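Local coordinates for protein pumilio homolog 23 (Arabidopsis thaliana, PDB 5WZJ) that recognises a specific 18S rRNA sequence through stacked pumilio repeats and probably regulates translation and mRNA stability, at residues A[367-370]-A[371-374]; A[374-377]-A[378-381]; A[434-437]-A[438-441]. One frame throughout, in Å; residues are numbered along the deposited sequence.

The three contacts cluster on one flank of the right-handed superhelix of pumilio repeats. Contact 1 covers the last turns of helix 360-373; contact 2 follows at once, sharing Q374, and carries the chain into helix 377-388. Contact 3 comes later, where helix 427-436 ends and runs into the loop before helix 445-453. The centres of contacts 1 and 2 are about 7 Å apart; that of contact 3 lies about 10 Å from the first and 11 Å from the second. The ring of F439 in contact 3 packs against both earlier contacts, so two successive helices and the end of a third are joined, and contact 3 also reaches the bound RNA.

Contact 1: residues A[367-370]-A[371-374]; sequences IAVS and QRLQ
V369 and L373 lie side by side one helical turn apart and point the same way, with V369 CG2 3.9 Å from L373 CD1. Their backbones are joined too: L373 N gives a nearly straight hydrogen bond to V369 O at 2.8 Å (169°). L373 CB also presses on that oxygen, at 3.4 Å. M340 of helix 337-347 packs against both side chains, which makes this the closely fitted part of the turn. At its margin R372 lays its guanidinium obliquely past V369, NH2 coming 3.5 Å from V369 CG2, while L373 CG stands over one face of the group. A bend at chi3 (78°) folds the chain back, and NH2 is held from outside by the backbone oxygens of S332 and A334.

S370 is buried as well. With chi1 at 90°, its hydroxyl sits between its own N and C and turns back along the helix, where OG donates to I367 O at 2.9 Å. The same carbonyl receives only a weak bond from Q371 N, so the serine supplies its shorter polar contact. With an alanine here, I367 O would probably lose that shorter hydrogen bond, keeping the weak one from Q371 N, and a small gap would open beside E377 and the F439 ring.

The looser side is that of A368, partly exposed, and of Q374, which is exposed, takes little part in the contact and has positive phi. Q371 is extended, and its NE2 is hydrogen-bonded to G435 O near the end of helix 427-436.

Such a close, with amide-to-carbonyl bonds four residues apart and then a residue of left-handed conformation, is the C-terminal end of an alpha helix, here helix 360-373 in the all-helical pumilio scaffold.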
loop_
_atom_site.group_PDB
_atom_site.type_symbol
_atom_site.label_atom_id
_atom_site.label_comp_id
_atom_site.label_asym_id
_atom_site.label_seq_id
_atom_site.Cartn_x
_atom_site.Cartn_y
_atom_site.Cartn_z
ATOM N N ILE A 367 4.799 -14.713 -11.000
ATOM C CA ILE A 367 5.332 -15.785 -10.165
ATOM C C ILE A 367 4.475 -15.970 -8.917
ATOM O O ILE A 367 4.151 -17.100 -8.531
ATOM C CB ILE A 367 6.800 -15.493 -9.810
ATOM C CG1 ILE A 367 7.659 -15.527 -11.084
ATOM C CG2 ILE A 367 7.301 -16.492 -8.779
ATOM C CD1 ILE A 367 9.079 -15.080 -10.871
ATOM N N ALA A 368 4.071 -14.868 -8.282
ATOM C CA ALA A 368 3.306 -14.974 -7.043
ATOM C C ALA A 368 1.939 -15.604 -7.278
ATOM O O ALA A 368 1.459 -16.388 -6.450
ATOM C CB ALA A 368 3.149 -13.595 -6.401
ATOM N N VAL A 369 1.288 -15.271 -8.395
ATOM C CA VAL A 369 -0.047 -15.805 -8.629
ATOM C C VAL A 369 -0.004 -17.257 -9.093
ATOM O O VAL A 369 -0.984 -17.982 -8.896
ATOM C CB VAL A 369 -0.823 -14.929 -9.627
ATOM C CG1 VAL A 369 -0.451 -15.278 -11.063
ATOM C CG2 VAL A 369 -2.321 -15.079 -9.402
ATOM N N SER A 370 1.097 -17.712 -9.711
ATOM C CA SER A 370 1.226 -19.144 -9.977
ATOM C C SER A 370 1.138 -19.931 -8.678
ATOM O O SER A 370 0.470 -20.972 -8.604
ATOM C CB SER A 370 2.547 -19.444 -10.693
ATOM O OG SER A 370 3.583 -19.699 -9.768
ATOM N N GLN A 371 1.771 -19.409 -7.631
ATOM C CA GLN A 371 1.736 -20.038 -6.320
ATOM C C GLN A 371 0.317 -20.094 -5.771
ATOM O O GLN A 371 -0.104 -21.117 -5.219
ATOM C CB GLN A 371 2.654 -19.256 -5.394
ATOM C CG GLN A 371 3.033 -19.914 -4.123
ATOM C CD GLN A 371 4.034 -19.060 -3.390
ATOM O OE1 GLN A 371 3.708 -18.422 -2.389
ATOM N NE2 GLN A 371 5.257 -19.007 -3.910
ATOM N N ARG A 372 -0.445 -19.008 -5.930
ATOM C CA ARG A 372 -1.796 -18.975 -5.381
ATOM C C ARG A 372 -2.754 -19.822 -6.205
ATOM O O ARG A 372 -3.610 -20.521 -5.652
ATOM C CB ARG A 372 -2.302 -17.532 -5.299
ATOM C CG ARG A 372 -3.803 -17.437 -5.070
ATOM C CD ARG A 372 -4.276 -16.009 -4.796
ATOM N NE ARG A 372 -4.382 -15.183 -5.997
ATOM C CZ ARG A 372 -5.378 -15.253 -6.875
ATOM N NH1 ARG A 372 -6.352 -16.133 -6.700
ATOM N NH2 ARG A 372 -5.405 -14.438 -7.933
ATOM N N LEU A 373 -2.643 -19.761 -7.527
ATOM C CA LEU A 373 -3.522 -20.559 -8.363
ATOM C C LEU A 373 -3.041 -21.999 -8.522
ATOM O O LEU A 373 -3.768 -22.810 -9.109
ATOM C CB LEU A 373 -3.667 -19.911 -9.737
ATOM C CG LEU A 373 -4.372 -18.558 -9.803
ATOM C CD1 LEU A 373 -4.211 -17.972 -11.190
ATOM C CD2 LEU A 373 -5.837 -18.731 -9.475
ATOM N N GLN A 374 -1.849 -22.322 -8.023
ATOM C CA GLN A 374 -1.266 -23.663 -8.118
ATOM C C GLN A 374 -1.202 -24.133 -9.572
ATOM O O GLN A 374 -1.692 -25.199 -9.938
ATOM C CB GLN A 374 -2.041 -24.651 -7.246
ATOM C CG GLN A 374 -1.969 -24.339 -5.756
ATOM C CD GLN A 374 -3.091 -24.997 -4.970
ATOM O OE1 GLN A 374 -3.736 -25.929 -5.450
ATOM N NE2 GLN A 374 -3.337 -24.504 -3.758
#

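Contact 2: residues A[374-377]-A[378-381]; sequences QSHE and NKCC
H376 is the N-cap residue of helix 377-388, and its carbonyl opens the helical hydrogen-bond ladder by accepting C380 N at 2.8 Å (154°). The next rung follows directly: C381 N reaches E377 O at 3.0 Å, straighter than the first at 170°. H376 itself has positive phi, which swings the chain out of the short connection from helix 360-373 and into the new helix.

The side chains meet most closely where the imidazole and K379 cross. H376 CD2 comes 3.8 Å from K379 CD, the lysine's aliphatic stem passing the ring on the slant while its ammonium travels on. On the other flank of the ring, S375 OG and H376 ND1 are hydrogen-bonded at 2.7 Å, with either able to give the proton, and S375 CB lies in the ring plane at its edge. The imidazole is thus gripped at ND1 and brushed at CD2. W344 of helix 337-347 meets it with ring planes at about 50°, and the same tryptophan touches K379.

E377 bends at chi2, curling its carboxylate back beside the first turn. There one water joins it to the backbone: the water donates to E377 OE1 at 3.0 Å and accepts from N378 N, also at 3.0 Å. The amide of N378 belongs to the first turn, where no earlier helical carbonyl is available, and the water takes that place.

The E377 carboxylate, near the helix start, would probably be favoured by the helix dipole, partly through the water. The lysine near the imidazole, with K379 NZ 6.0 Å from H376 NE2, is likely to disfavour a second proton on the ring, whereas the serine bond fixes its rotation whichever partner donates.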
loop_
_atom_site.group_PDB
_atom_site.type_symbol
_atom_site.label_atom_id
_atom_site.label_comp_id
_atom_site.label_asym_id
_atom_site.label_seq_id
_atom_site.Cartn_x
_atom_site.Cartn_y
_atom_site.Cartn_z
ATOM N N GLN A 374 -1.849 -22.322 -8.023
ATOM C CA GLN A 374 -1.266 -23.663 -8.118
ATOM C C GLN A 374 -1.202 -24.133 -9.572
ATOM O O GLN A 374 -1.692 -25.199 -9.938
ATOM C CB GLN A 374 -2.041 -24.651 -7.246
ATOM C CG GLN A 374 -1.969 -24.339 -5.756
ATOM C CD GLN A 374 -3.091 -24.997 -4.970
ATOM O OE1 GLN A 374 -3.736 -25.929 -5.450
ATOM N NE2 GLN A 374 -3.337 -24.504 -3.758
ATOM N N SER A 375 -0.566 -23.314 -10.407
ATOM C CA SER A 375 -0.484 -23.612 -11.826
ATOM C C SER A 375 0.762 -22.953 -12.401
ATOM O O SER A 375 1.067 -21.807 -12.068
ATOM C CB SER A 375 -1.754 -23.124 -12.551
ATOM O OG SER A 375 -1.664 -23.328 -13.945
ATOM N N HIS A 376 1.479 -23.680 -13.263
ATOM C CA HIS A 376 2.682 -23.171 -13.928
ATOM C C HIS A 376 3.770 -22.767 -12.934
ATOM O O HIS A 376 4.636 -21.945 -13.265
ATOM C CB HIS A 376 2.367 -21.974 -14.841
ATOM C CG HIS A 376 1.460 -22.304 -15.987
ATOM N ND1 HIS A 376 0.165 -22.744 -15.807
ATOM C CD2 HIS A 376 1.664 -22.261 -17.327
ATOM C CE1 HIS A 376 -0.393 -22.952 -16.989
ATOM N NE2 HIS A 376 0.493 -22.663 -17.927
ATOM N N GLU A 377 3.735 -23.316 -11.718
ATOM C CA GLU A 377 4.717 -22.941 -10.703
ATOM C C GLU A 377 6.135 -23.229 -11.182
ATOM O O GLU A 377 6.999 -22.342 -11.195
ATOM C CB GLU A 377 4.440 -23.689 -9.399
ATOM C CG GLU A 377 3.052 -23.513 -8.836
ATOM C CD GLU A 377 2.214 -24.761 -9.006
ATOM O OE1 GLU A 377 2.145 -25.291 -10.139
ATOM O OE2 GLU A 377 1.637 -25.221 -8.000
ATOM N N ASN A 378 6.392 -24.475 -11.581
ATOM C CA ASN A 378 7.730 -24.836 -12.031
ATOM C C ASN A 378 8.106 -24.060 -13.282
ATOM O O ASN A 378 9.246 -23.595 -13.414
ATOM C CB ASN A 378 7.816 -26.345 -12.276
ATOM C CG ASN A 378 9.244 -26.835 -12.377
ATOM O OD1 ASN A 378 10.009 -26.756 -11.412
ATOM N ND2 ASN A 378 9.613 -27.351 -13.541
ATOM N N LYS A 379 7.154 -23.887 -14.205
ATOM C CA LYS A 379 7.441 -23.132 -15.424
ATOM C C LYS A 379 7.834 -21.689 -15.113
ATOM O O LYS A 379 8.709 -21.120 -15.776
ATOM C CB LYS A 379 6.229 -23.168 -16.361
ATOM C CG LYS A 379 6.101 -24.455 -17.175
ATOM C CD LYS A 379 4.759 -24.478 -17.898
ATOM C CE LYS A 379 4.474 -25.826 -18.542
ATOM N NZ LYS A 379 5.143 -25.945 -19.857
ATOM N N CYS A 380 7.178 -21.067 -14.126
ATOM C CA CYS A 380 7.526 -19.695 -13.765
ATOM C C CYS A 380 8.915 -19.617 -13.137
ATOM O O CYS A 380 9.714 -18.734 -13.476
ATOM C CB CYS A 380 6.477 -19.121 -12.815
ATOM S SG CYS A 380 4.949 -18.648 -13.685
ATOM N N CYS A 381 9.211 -20.516 -12.201
ATOM C CA CYS A 381 10.526 -20.510 -11.559
ATOM C C CYS A 381 11.641 -20.741 -12.577
ATOM O O CYS A 381 12.678 -20.065 -12.540
ATOM C CB CYS A 381 10.580 -21.576 -10.470
ATOM S SG CYS A 381 9.449 -21.316 -9.078
HETATM O O HOH W 1 4.350 -26.635 -11.571
#

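Contact 3: residues A[434-437]-A[438-441]; sequences QGIF and KFSS. With nucleotides of chain B.
G435 and I436 each offer a carbonyl to an amide three residues on. K438 N binds G435 O at 3.0 Å, and F439 N binds I436 O, also at 3.0 Å. Both donors stand well out of the carbonyl plane, by 62° and 50°, so the bonds arrive over the C=O groups instead of on a lone pair.

The side-chain packing centres on F439. Its ring is set back over the helix end, CG beside the backbone N, and I436 O lies at its edge near the ring plane, 3.2 Å from F439 CD2. The apolar part is the meeting of the two side chains, with I436 CD1 4.3 Å from F439 CE2. F437 leads its own ring elsewhere, onto I448 and L451 of helix 445-453 and V471 and A474 of helix 468-477. K438 keeps its stem beside the backbone, its CG 3.8 Å from Q434 O.

Residues I436 to F439 form a type I beta turn, closed by the F439 N to I436 O bond, where helix 427-436 ends and the loop toward helix 445-453 starts.

Contacts with RNA come from the other end of the segment. Q434 reaches out beyond CG and sets its amide against the Watson-Crick edge of A3 of chain B: NE2 donates to adenine N1 at 3.0 Å, almost straight at 170°, while adenine N6 gives a weak bond to Q434 OE1 at 3.3 Å. One amide therefore reads both an acceptor and a donor of the base, consistent with the adenine-reading glutamine of other PUF repeats. R470 of helix 468-477 touches this side chain.

Water is the last kind of partner: one molecule can donate to F437 O and to F439 O, lying 2.7 Å from F439 O.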
loop_
_atom_site.group_PDB
_atom_site.type_symbol
_atom_site.label_atom_id
_atom_site.label_comp_id
_atom_site.label_asym_id
_atom_site.label_seq_id
_atom_site.Cartn_x
_atom_site.Cartn_y
_atom_site.Cartn_z
ATOM N N GLN A 434 11.674 -13.669 -1.993
ATOM C CA GLN A 434 10.806 -14.034 -0.876
ATOM C C GLN A 434 9.657 -14.905 -1.351
ATOM O O GLN A 434 9.277 -15.868 -0.673
ATOM C CB GLN A 434 10.277 -12.769 -0.183
ATOM C CG GLN A 434 11.370 -12.015 0.583
ATOM C CD GLN A 434 10.958 -10.618 0.949
ATOM O OE1 GLN A 434 10.025 -10.423 1.718
ATOM N NE2 GLN A 434 11.647 -9.637 0.397
ATOM N N GLY A 435 9.085 -14.579 -2.513
ATOM C CA GLY A 435 8.029 -15.414 -3.064
ATOM C C GLY A 435 8.551 -16.756 -3.552
ATOM O O GLY A 435 7.893 -17.784 -3.376
ATOM N N ILE A 436 9.737 -16.758 -4.178
ATOM C CA ILE A 436 10.365 -18.002 -4.637
ATOM C C ILE A 436 10.445 -19.007 -3.496
ATOM O O ILE A 436 10.091 -20.183 -3.650
ATOM C CB ILE A 436 11.758 -17.710 -5.233
ATOM C CG1 ILE A 436 11.619 -17.055 -6.614
ATOM C CG2 ILE A 436 12.636 -18.984 -5.298
ATOM C CD1 ILE A 436 11.183 -18.022 -7.691
ATOM N N PHE A 437 10.885 -18.559 -2.324
ATOM C CA PHE A 437 11.128 -19.511 -1.251
ATOM C C PHE A 437 9.852 -19.969 -0.561
ATOM O O PHE A 437 9.923 -20.765 0.382
ATOM C CB PHE A 437 12.144 -18.936 -0.252
ATOM C CG PHE A 437 13.555 -18.980 -0.786
ATOM C CD1 PHE A 437 14.139 -20.207 -1.089
ATOM C CD2 PHE A 437 14.261 -17.815 -1.063
ATOM C CE1 PHE A 437 15.422 -20.279 -1.634
ATOM C CE2 PHE A 437 15.554 -17.872 -1.604
ATOM C CZ PHE A 437 16.130 -19.105 -1.892
ATOM N N LYS A 438 8.688 -19.541 -1.041
ATOM C CA LYS A 438 7.438 -20.123 -0.586
ATOM C C LYS A 438 6.973 -21.284 -1.459
ATOM O O LYS A 438 6.072 -22.020 -1.043
ATOM C CB LYS A 438 6.362 -19.031 -0.499
ATOM C CG LYS A 438 6.581 -18.102 0.702
ATOM C CD LYS A 438 5.687 -16.876 0.653
ATOM C CE LYS A 438 4.223 -17.260 0.692
ATOM N NZ LYS A 438 3.348 -16.112 0.306
ATOM N N PHE A 439 7.567 -21.484 -2.639
ATOM C CA PHE A 439 7.269 -22.679 -3.426
ATOM C C PHE A 439 7.770 -23.939 -2.713
ATOM O O PHE A 439 8.688 -23.900 -1.886
ATOM C CB PHE A 439 7.916 -22.607 -4.816
ATOM C CG PHE A 439 7.265 -21.621 -5.763
ATOM C CD1 PHE A 439 6.115 -21.959 -6.465
ATOM C CD2 PHE A 439 7.822 -20.367 -5.968
ATOM C CE1 PHE A 439 5.525 -21.059 -7.348
ATOM C CE2 PHE A 439 7.240 -19.462 -6.853
ATOM C CZ PHE A 439 6.092 -19.809 -7.545
ATOM N N SER A 440 7.148 -25.066 -3.050
ATOM C CA SER A 440 7.706 -26.376 -2.737
ATOM C C SER A 440 9.149 -26.456 -3.225
ATOM O O SER A 440 9.482 -25.947 -4.299
ATOM C CB SER A 440 6.859 -27.472 -3.400
ATOM O OG SER A 440 7.631 -28.640 -3.673
ATOM N N SER A 441 10.014 -27.102 -2.436
ATOM C CA SER A 441 11.427 -27.173 -2.818
ATOM C C SER A 441 11.634 -27.904 -4.139
ATOM O O SER A 441 12.653 -27.666 -4.802
ATOM C CB SER A 441 12.260 -27.835 -1.711
ATOM O OG SER A 441 11.959 -29.213 -1.593
ATOM P P A B 3 10.894 -0.475 7.413
ATOM O OP1 A B 3 10.840 1.005 7.573
ATOM O OP2 A B 3 9.643 -1.276 7.399
ATOM O "O5'" A B 3 11.705 -0.770 6.073
ATOM C "C5'" A B 3 12.999 -0.216 5.859
ATOM C "C4'" A B 3 13.599 -0.712 4.564
ATOM O "O4'" A B 3 13.843 -2.138 4.658
ATOM C "C3'" A B 3 12.730 -0.560 3.318
ATOM O "O3'" A B 3 12.816 0.735 2.749
ATOM C "C2'" A B 3 13.246 -1.667 2.399
ATOM O "O2'" A B 3 14.434 -1.271 1.724
ATOM C "C1'" A B 3 13.615 -2.755 3.407
ATOM N N9 A B 3 12.559 -3.769 3.569
ATOM C C8 A B 3 11.760 -3.983 4.670
ATOM N N7 A B 3 10.932 -4.998 4.517
ATOM C C5 A B 3 11.225 -5.481 3.234
ATOM C C6 A B 3 10.711 -6.538 2.465
ATOM N N6 A B 3 9.736 -7.347 2.887
ATOM N N1 A B 3 11.233 -6.749 1.230
ATOM C C2 A B 3 12.204 -5.946 0.790
ATOM N N3 A B 3 12.770 -4.917 1.421
ATOM C C4 A B 3 12.229 -4.735 2.643
HETATM O O HOH W 2 9.061 -23.477 0.756
#